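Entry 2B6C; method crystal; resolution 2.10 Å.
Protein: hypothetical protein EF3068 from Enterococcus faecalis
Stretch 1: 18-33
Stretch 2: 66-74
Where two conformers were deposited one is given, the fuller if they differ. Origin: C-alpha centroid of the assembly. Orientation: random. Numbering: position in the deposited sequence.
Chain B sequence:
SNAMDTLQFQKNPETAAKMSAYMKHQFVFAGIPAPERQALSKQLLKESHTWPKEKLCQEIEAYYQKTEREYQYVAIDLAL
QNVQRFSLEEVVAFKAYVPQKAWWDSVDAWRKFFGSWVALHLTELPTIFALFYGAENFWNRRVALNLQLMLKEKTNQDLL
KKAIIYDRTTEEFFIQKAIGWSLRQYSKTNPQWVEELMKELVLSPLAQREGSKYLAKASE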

ATOM      1  N   LYS B  18     -20.250   3.663 -27.696  1.00 17.84           N
ATOM      2  CA  LYS B  18     -19.699   4.992 -27.371  1.00 17.78           C
ATOM      3  C   LYS B  18     -18.252   4.955 -26.950  1.00 16.90           C
ATOM      4  O   LYS B  18     -17.486   5.797 -27.385  1.00 16.33           O
ATOM      5  CB  LYS B  18     -20.503   5.697 -26.275  1.00 18.15           C
ATOM      6  CG  LYS B  18     -21.922   6.059 -26.708  1.00 21.73           C
ATOM      7  CD  LYS B  18     -22.775   6.454 -25.519  1.00 26.23           C
ATOM      8  CE  LYS B  18     -24.088   7.073 -26.037  1.00 31.41           C
ATOM      9  NZ  LYS B  18     -25.133   7.069 -24.967  1.00 34.68           N
HETATM   10  N   MSE B  19     -17.888   3.991 -26.100  1.00 16.33           N
HETATM   11  CA  MSE B  19     -16.499   3.821 -25.677  1.00 17.34           C
HETATM   12  C   MSE B  19     -15.604   3.429 -26.841  1.00 15.29           C
HETATM   13  O   MSE B  19     -14.476   3.931 -26.975  1.00 14.81           O
HETATM   14  CB  MSE B  19     -16.412   2.790 -24.557  1.00 16.27           C
HETATM   15  CG  MSE B  19     -17.036   3.275 -23.271  1.00 19.49           C
HETATM   16 SE   MSE B  19     -17.171   1.881 -21.908  0.85 24.77          SE
HETATM   17  CE  MSE B  19     -15.211   1.943 -21.296  1.00 13.54           C
ATOM     18  N   SER B  20     -16.116   2.544 -27.688  1.00 13.93           N
ATOM     19  CA  SER B  20     -15.396   2.113 -28.864  1.00 13.69           C
ATOM     20  C   SER B  20     -15.117   3.278 -29.802  1.00 13.51           C
ATOM     21  O   SER B  20     -14.005   3.414 -30.292  1.00 12.97           O
ATOM     22  CB  SER B  20     -16.195   1.060 -29.622  1.00 13.49           C
ATOM     23  OG  SER B  20     -15.473   0.694 -30.771  1.00 16.18           O
ATOM     24  N   ALA B  21     -16.139   4.106 -30.050  1.00 13.59           N
ATOM     25  CA  ALA B  21     -16.045   5.252 -30.965  1.00 13.47           C
ATOM     26  C   ALA B  21     -14.982   6.248 -30.503  1.00 14.25           C
ATOM     27  O   ALA B  21     -14.206   6.795 -31.299  1.00 15.23           O
ATOM     28  CB  ALA B  21     -17.448   5.941 -31.107  1.00 12.63           C
ATOM     29  N   TYR B  22     -14.922   6.442 -29.193  1.00 15.20           N
ATOM     30  CA  TYR B  22     -14.003   7.356 -28.577  1.00 15.88           C
ATOM     31  C   TYR B  22     -12.523   6.958 -28.773  1.00 16.87           C
ATOM     32  O   TYR B  22     -11.625   7.830 -28.885  1.00 15.26           O
ATOM     33  CB  TYR B  22     -14.399   7.443 -27.111  1.00 17.08           C
ATOM     34  CG  TYR B  22     -13.551   8.349 -26.282  1.00 17.27           C
ATOM     35  CD1 TYR B  22     -12.716   7.820 -25.293  1.00 17.51           C
ATOM     36  CD2 TYR B  22     -13.587   9.744 -26.472  1.00 17.71           C
ATOM     37  CE1 TYR B  22     -11.939   8.653 -24.500  1.00 18.78           C
ATOM     38  CE2 TYR B  22     -12.807  10.596 -25.694  1.00 17.13           C
ATOM     39  CZ  TYR B  22     -11.994  10.032 -24.701  1.00 19.64           C
ATOM     40  OH  TYR B  22     -11.202  10.839 -23.917  1.00 21.79           O
HETATM   41  N   MSE B  23     -12.274   5.642 -28.853  1.00 18.27           N
HETATM   42  CA  MSE B  23     -10.951   5.105 -29.189  1.00 18.39           C
HETATM   43  C   MSE B  23     -10.826   4.814 -30.646  1.00 19.00           C
HETATM   44  O   MSE B  23      -9.965   4.032 -31.025  1.00 19.05           O
HETATM   45  CB  MSE B  23     -10.646   3.823 -28.404  1.00 18.71           C
HETATM   46  CG  MSE B  23     -10.785   4.013 -26.952  1.00 19.08           C
HETATM   47 SE   MSE B  23      -9.612   5.478 -26.235  0.85 24.57          SE
HETATM   48  CE  MSE B  23     -10.171   5.348 -24.416  1.00 18.34           C
ATOM     49  N   LYS B  24     -11.666   5.453 -31.471  1.00 18.72           N
ATOM     50  CA  LYS B  24     -11.607   5.348 -32.936  1.00 18.78           C
ATOM     51  C   LYS B  24     -11.833   3.924 -33.479  1.00 18.13           C
ATOM     52  O   LYS B  24     -11.187   3.525 -34.464  1.00 17.30           O
ATOM     53  CB  LYS B  24     -10.306   5.949 -33.531  1.00 19.72           C
ATOM     54  CG  LYS B  24      -9.910   7.343 -33.031  1.00 22.89           C
ATOM     55  CD  LYS B  24     -10.094   8.377 -34.122  1.00 29.30           C
ATOM     56  CE  LYS B  24      -9.375   9.648 -33.743  1.00 32.01           C
ATOM     57  NZ  LYS B  24      -8.752  10.374 -34.880  1.00 28.88           N
ATOM     58  N   HIS B  25     -12.739   3.176 -32.841  1.00 16.85           N
ATOM     59  CA  HIS B  25     -13.243   1.890 -33.369  1.00 17.20           C
ATOM     60  C   HIS B  25     -12.177   0.855 -33.623  1.00 16.73           C
ATOM     61  O   HIS B  25     -12.305   0.056 -34.550  1.00 19.28           O
ATOM     62  CB  HIS B  25     -14.014   2.090 -34.696  1.00 17.05           C
ATOM     63  CG  HIS B  25     -15.179   3.008 -34.572  1.00 19.12           C
ATOM     64  ND1 HIS B  25     -16.355   2.639 -33.948  1.00 19.95           N
ATOM     65  CD2 HIS B  25     -15.340   4.291 -34.971  1.00 18.93           C
ATOM     66  CE1 HIS B  25     -17.200   3.653 -33.993  1.00 21.16           C
ATOM     67  NE2 HIS B  25     -16.607   4.666 -34.608  1.00 22.64           N
ATOM     68  N   GLN B  26     -11.135   0.831 -32.821  1.00 15.80           N
ATOM     69  CA  GLN B  26     -10.090  -0.155 -33.057  1.00 15.45           C
ATOM     70  C   GLN B  26      -9.997  -1.208 -31.948  1.00 14.50           C
ATOM     71  O   GLN B  26      -9.181  -2.088 -32.037  1.00 14.24           O
ATOM     72  CB  GLN B  26      -8.751   0.543 -33.239  1.00 15.00           C
ATOM     73  CG  GLN B  26      -8.315   1.331 -32.029  1.00 16.17           C
ATOM     74  CD  GLN B  26      -7.132   2.205 -32.364  1.00 19.54           C
ATOM     75  OE1 GLN B  26      -6.112   1.735 -32.901  1.00 19.12           O
ATOM     76  NE2 GLN B  26      -7.252   3.475 -32.052  1.00 16.50           N
ATOM     77  N   PHE B  27     -10.833  -1.085 -30.920  1.00 13.45           N
ATOM     78  CA  PHE B  27     -10.930  -2.076 -29.860  1.00 13.34           C
ATOM     79  C   PHE B  27     -12.354  -2.502 -29.755  1.00 13.88           C
ATOM     80  O   PHE B  27     -13.267  -1.714 -30.045  1.00 14.97           O
ATOM     81  CB  PHE B  27     -10.493  -1.508 -28.500  1.00 12.51           C
ATOM     82  CG  PHE B  27      -9.076  -1.013 -28.483  1.00 12.99           C
ATOM     83  CD1 PHE B  27      -8.809   0.354 -28.493  1.00 11.53           C
ATOM     84  CD2 PHE B  27      -8.003  -1.924 -28.452  1.00 12.22           C
ATOM     85  CE1 PHE B  27      -7.474   0.838 -28.498  1.00 11.33           C
ATOM     86  CE2 PHE B  27      -6.669  -1.463 -28.478  1.00 11.54           C
ATOM     87  CZ  PHE B  27      -6.409  -0.067 -28.518  1.00 11.83           C
ATOM     88  N   VAL B  28     -12.552  -3.733 -29.285  1.00 14.79           N
ATOM     89  CA  VAL B  28     -13.870  -4.208 -28.873  1.00 14.31           C
ATOM     90  C   VAL B  28     -14.051  -3.821 -27.380  1.00 14.74           C
ATOM     91  O   VAL B  28     -13.143  -4.046 -26.557  1.00 14.70           O
ATOM     92  CB  VAL B  28     -14.039  -5.748 -29.161  1.00 15.33           C
ATOM     93  CG1 VAL B  28     -15.450  -6.282 -28.768  1.00 14.71           C
ATOM     94  CG2 VAL B  28     -13.786  -6.033 -30.630  1.00 15.12           C
ATOM     95  N   PHE B  29     -15.201  -3.232 -27.038  1.00 13.67           N
ATOM     96  CA  PHE B  29     -15.520  -2.920 -25.648  1.00 14.20           C
ATOM     97  C   PHE B  29     -16.659  -3.775 -25.117  1.00 14.54           C
ATOM     98  O   PHE B  29     -17.551  -4.194 -25.891  1.00 13.99           O
ATOM     99  CB  PHE B  29     -15.891  -1.431 -25.483  1.00 12.78           C
ATOM    100  CG  PHE B  29     -14.690  -0.527 -25.351  1.00 14.41           C
ATOM    101  CD1 PHE B  29     -14.003  -0.099 -26.484  1.00 14.34           C
ATOM    102  CD2 PHE B  29     -14.228  -0.141 -24.090  1.00 14.70           C
ATOM    103  CE1 PHE B  29     -12.834   0.742 -26.355  1.00 14.35           C
ATOM    104  CE2 PHE B  29     -13.095   0.687 -23.946  1.00 11.80           C
ATOM    105  CZ  PHE B  29     -12.419   1.141 -25.086  1.00 12.18           C
ATOM    106  N   ALA B  30     -16.658  -4.004 -23.807  1.00 14.03           N
ATOM    107  CA  ALA B  30     -17.801  -4.653 -23.177  1.00 15.31           C
ATOM    108  C   ALA B  30     -18.860  -3.578 -22.890  1.00 15.52           C
ATOM    109  O   ALA B  30     -20.035  -3.861 -22.893  1.00 15.23           O
ATOM    110  CB  ALA B  30     -17.392  -5.383 -21.895  1.00 15.03           C
ATOM    111  N   GLY B  31     -18.415  -2.348 -22.645  1.00 16.13           N
ATOM    112  CA  GLY B  31     -19.307  -1.263 -22.286  1.00 17.04           C
ATOM    113  C   GLY B  31     -19.390  -1.030 -20.791  1.00 18.30           C
ATOM    114  O   GLY B  31     -20.472  -0.790 -20.262  1.00 17.70           O
ATOM    115  N   ILE B  32     -18.230  -1.080 -20.130  1.00 18.54           N
ATOM    116  CA  ILE B  32     -18.121  -0.877 -18.688  1.00 19.16           C
ATOM    117  C   ILE B  32     -17.261   0.339 -18.378  1.00 18.85           C
ATOM    118  O   ILE B  32     -16.028   0.232 -18.380  1.00 18.33           O
ATOM    119  CB  ILE B  32     -17.443  -2.090 -17.985  1.00 19.34           C
ATOM    120  CG1 ILE B  32     -18.011  -3.424 -18.485  1.00 18.70           C
ATOM    121  CG2 ILE B  32     -17.588  -1.959 -16.444  1.00 20.27           C
ATOM    122  CD1 ILE B  32     -19.473  -3.670 -18.116  1.00 20.85           C
ATOM    123  N   PRO B  33     -17.890   1.479 -18.060  1.00 18.80           N
ATOM    124  CA  PRO B  33     -17.081   2.657 -17.724  1.00 20.08           C
ATOM    125  C   PRO B  33     -16.195   2.416 -16.484  1.00 20.08           C
ATOM    126  O   PRO B  33     -16.484   1.528 -15.679  1.00 19.93           O
ATOM    127  CB  PRO B  33     -18.135   3.754 -17.487  1.00 20.44           C
ATOM    128  CG  PRO B  33     -19.401   3.229 -18.289  1.00 20.24           C
ATOM    129  CD  PRO B  33     -19.335   1.759 -17.998  1.00 19.66           C
TER
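Stretch 2 (66-74) KTEREYQYV

Stretch 2 starts as an irregular loop, with Lys66 and Glu68 extended and Thr67 at helical angles. It turns into a helix that is under way by Glu70 and runs on past Val74. It packs on the segment Phe27 to Ile32, which follows the helix ending near Met23. The chain from Thr67 to Arg69 runs steeply across Val28 to Ala30. The closest pair of CA atoms is Phe29 CA and Glu68 CA, 4.8 Å apart. Together the stretches bury 547 Å².

Lys66 makes no contact. Thr67 lies beside Val28, with Thr67 CG2 3.9 Å from Val28 CB. A water joins the two backbones here: it accepts from Val28 N (2.8 Å) and donates to Thr67 O (3.0 Å).

Glu68 brings its backbone against Val28; Glu68 CA is 3.2 Å from Val28 O in a CA-H...O contact. The end of its side chain leads away.

Arg69 N donates to Val28 O at 2.7 Å. Its side chain meets two rings. Its CB sits over a face of Phe29, 3.6 Å from the ring centroid. Its guanidinium lies flat on Phe27, with planes at 13° and Arg69 CZ 3.6 Å from that ring's centroid, so the positive charge rests on the aromatic face.

Glu70 has the largest contact area in stretch 2. Its carboxylate accepts hydrogen bonds from three consecutive backbone amides: Ala30 N to Glu70 OE1 at 2.8 Å, then Gly31 N and Ile32 N to Glu70 OE2 at 2.7 and 2.9 Å. This ties the turn around Gly31 to the start of the helix. Phi of 97° at Gly31 suits glycine.

Tyr71 and Gln72 add little. Tyr73 points toward stretch 1. Its OH is 3.8 Å from Phe29 CZ, near the plane of that ring, and 3.9 Å from Met23 CE. Val74 is out of reach.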

ATOM      1  N   LYS B  66      -7.567 -11.210 -23.235  1.00 14.80           N
ATOM      2  CA  LYS B  66      -9.008 -11.252 -23.469  1.00 15.33           C
ATOM      3  C   LYS B  66      -9.397 -10.169 -24.492  1.00 15.03           C
ATOM      4  O   LYS B  66      -8.688  -9.183 -24.649  1.00 13.37           O
ATOM      5  CB  LYS B  66      -9.786 -11.101 -22.143  1.00 15.61           C
ATOM      6  CG  LYS B  66      -9.727 -12.356 -21.259  1.00 14.54           C
ATOM      7  CD  LYS B  66     -10.421 -12.260 -19.880  1.00 18.32           C
ATOM      8  CE  LYS B  66     -11.963 -12.338 -19.975  1.00 23.60           C
ATOM      9  NZ  LYS B  66     -12.565 -13.626 -20.569  1.00 26.14           N
ATOM     10  N   THR B  67     -10.551 -10.347 -25.140  1.00 14.96           N
ATOM     11  CA  THR B  67     -10.947  -9.544 -26.273  1.00 14.74           C
ATOM     12  C   THR B  67     -11.276  -8.113 -25.949  1.00 15.05           C
ATOM     13  O   THR B  67     -10.774  -7.194 -26.594  1.00 15.53           O
ATOM     14  CB  THR B  67     -12.155 -10.200 -26.990  1.00 14.63           C
ATOM     15  OG1 THR B  67     -11.696 -11.403 -27.591  1.00 14.46           O
ATOM     16  CG2 THR B  67     -12.718  -9.270 -28.097  1.00 14.07           C
ATOM     17  N   GLU B  68     -12.153  -7.934 -24.968  1.00 15.27           N
ATOM     18  CA  GLU B  68     -12.660  -6.621 -24.654  0.60 15.12           C
ATOM     19  C   GLU B  68     -11.607  -5.775 -23.962  1.00 15.03           C
ATOM     20  O   GLU B  68     -10.825  -6.273 -23.120  1.00 15.48           O
ATOM     21  CB  GLU B  68     -13.924  -6.755 -23.818  0.60 14.41           C
ATOM     22  CG  GLU B  68     -14.978  -7.571 -24.505  0.60 14.64           C
ATOM     23  CD  GLU B  68     -14.852  -9.128 -24.370  0.60 15.40           C
ATOM     24  OE1 GLU B  68     -13.846  -9.738 -23.905  0.60 11.97           O
ATOM     25  OE2 GLU B  68     -15.813  -9.756 -24.806  0.60 19.28           O
ATOM     26  N   ARG B  69     -11.607  -4.502 -24.324  1.00 14.88           N
ATOM     27  CA  ARG B  69     -10.618  -3.526 -23.873  1.00 14.47           C
ATOM     28  C   ARG B  69     -10.568  -3.407 -22.326  1.00 14.08           C
ATOM     29  O   ARG B  69      -9.517  -3.275 -21.754  1.00 14.50           O
ATOM     30  CB  ARG B  69     -10.961  -2.180 -24.522  1.00 13.84           C
ATOM     31  CG  ARG B  69      -9.894  -1.104 -24.418  1.00 14.14           C
ATOM     32  CD  ARG B  69      -8.497  -1.655 -24.624  1.00 14.40           C
ATOM     33  NE  ARG B  69      -7.512  -0.597 -24.894  1.00 12.82           N
ATOM     34  CZ  ARG B  69      -6.232  -0.818 -25.184  1.00 11.61           C
ATOM     35  NH1 ARG B  69      -5.779  -2.067 -25.230  1.00 11.18           N
ATOM     36  NH2 ARG B  69      -5.409   0.213 -25.427  1.00 11.33           N
ATOM     37  N   GLU B  70     -11.717  -3.473 -21.666  1.00 14.31           N
ATOM     38  CA  GLU B  70     -11.750  -3.324 -20.191  1.00 14.67           C
ATOM     39  C   GLU B  70     -10.909  -4.407 -19.452  1.00 13.97           C
ATOM     40  O   GLU B  70     -10.433  -4.180 -18.348  1.00 14.43           O
ATOM     41  CB  GLU B  70     -13.197  -3.275 -19.702  1.00 14.04           C
ATOM     42  CG  GLU B  70     -13.998  -2.105 -20.286  1.00 13.97           C
ATOM     43  CD  GLU B  70     -14.856  -2.505 -21.474  1.00 12.12           C
ATOM     44  OE1 GLU B  70     -14.456  -3.378 -22.276  1.00 13.18           O
ATOM     45  OE2 GLU B  70     -15.952  -1.941 -21.621  1.00 14.30           O
ATOM     46  N   TYR B  71     -10.710  -5.561 -20.083  1.00 13.85           N
ATOM     47  CA  TYR B  71      -9.829  -6.588 -19.539  1.00 14.61           C
ATOM     48  C   TYR B  71      -8.359  -6.208 -19.566  1.00 14.83           C
ATOM     49  O   TYR B  71      -7.607  -6.654 -18.694  1.00 13.76           O
ATOM     50  CB  TYR B  71     -10.049  -7.912 -20.241  1.00 14.67           C
ATOM     51  CG  TYR B  71     -11.439  -8.470 -19.962  1.00 17.35           C
ATOM     52  CD1 TYR B  71     -11.827  -8.847 -18.652  1.00 16.80           C
ATOM     53  CD2 TYR B  71     -12.359  -8.625 -20.992  1.00 16.27           C
ATOM     54  CE1 TYR B  71     -13.090  -9.374 -18.400  1.00 13.67           C
ATOM     55  CE2 TYR B  71     -13.638  -9.123 -20.742  1.00 14.16           C
ATOM     56  CZ  TYR B  71     -13.993  -9.498 -19.449  1.00 16.87           C
ATOM     57  OH  TYR B  71     -15.263  -9.995 -19.238  1.00 18.02           O
ATOM     58  N   GLN B  72      -7.944  -5.382 -20.538  1.00 14.38           N
ATOM     59  CA  GLN B  72      -6.557  -4.831 -20.494  1.00 14.71           C
ATOM     60  C   GLN B  72      -6.442  -3.866 -19.334  1.00 14.59           C
ATOM     61  O   GLN B  72      -5.399  -3.820 -18.671  1.00 14.77           O
ATOM     62  CB  GLN B  72      -6.110  -4.137 -21.792  1.00 14.64           C
ATOM     63  CG  GLN B  72      -5.778  -5.056 -22.940  1.00 13.01           C
ATOM     64  CD  GLN B  72      -6.986  -5.458 -23.737  1.00 11.64           C
ATOM     65  OE1 GLN B  72      -7.514  -6.568 -23.568  1.00 14.23           O
ATOM     66  NE2 GLN B  72      -7.422  -4.589 -24.631  1.00  8.99           N
ATOM     67  N   TYR B  73      -7.526  -3.131 -19.055  1.00 14.35           N
ATOM     68  CA  TYR B  73      -7.531  -2.175 -17.940  1.00 14.31           C
ATOM     69  C   TYR B  73      -7.466  -2.929 -16.625  1.00 14.76           C
ATOM     70  O   TYR B  73      -6.788  -2.480 -15.696  1.00 15.40           O
ATOM     71  CB  TYR B  73      -8.780  -1.286 -17.921  1.00 13.90           C
ATOM     72  CG  TYR B  73      -9.033  -0.439 -19.159  1.00 13.66           C
ATOM     73  CD1 TYR B  73      -7.982  -0.045 -20.007  1.00 10.25           C
ATOM     74  CD2 TYR B  73     -10.344   0.028 -19.447  1.00 14.32           C
ATOM     75  CE1 TYR B  73      -8.221   0.735 -21.120  1.00 10.52           C
ATOM     76  CE2 TYR B  73     -10.601   0.811 -20.570  1.00 13.30           C
ATOM     77  CZ  TYR B  73      -9.530   1.181 -21.397  1.00 12.69           C
ATOM     78  OH  TYR B  73      -9.770   1.983 -22.489  1.00 12.44           O
ATOM     79  N   VAL B  74      -8.192  -4.064 -16.555  1.00 14.06           N
ATOM     80  CA  VAL B  74      -8.095  -4.995 -15.443  1.00 13.25           C
ATOM     81  C   VAL B  74      -6.682  -5.531 -15.267  1.00 12.93           C
ATOM     82  O   VAL B  74      -6.140  -5.464 -14.164  1.00 13.58           O
ATOM     83  CB  VAL B  74      -9.138  -6.165 -15.497  1.00 12.58           C
ATOM     84  CG1 VAL B  74      -8.836  -7.200 -14.382  1.00 11.85           C
ATOM     85  CG2 VAL B  74     -10.537  -5.612 -15.373  1.00 12.51           C
TER
HETATM   86  O   HOH W   1     -10.184  -5.124 -28.617  1.00 16.90           O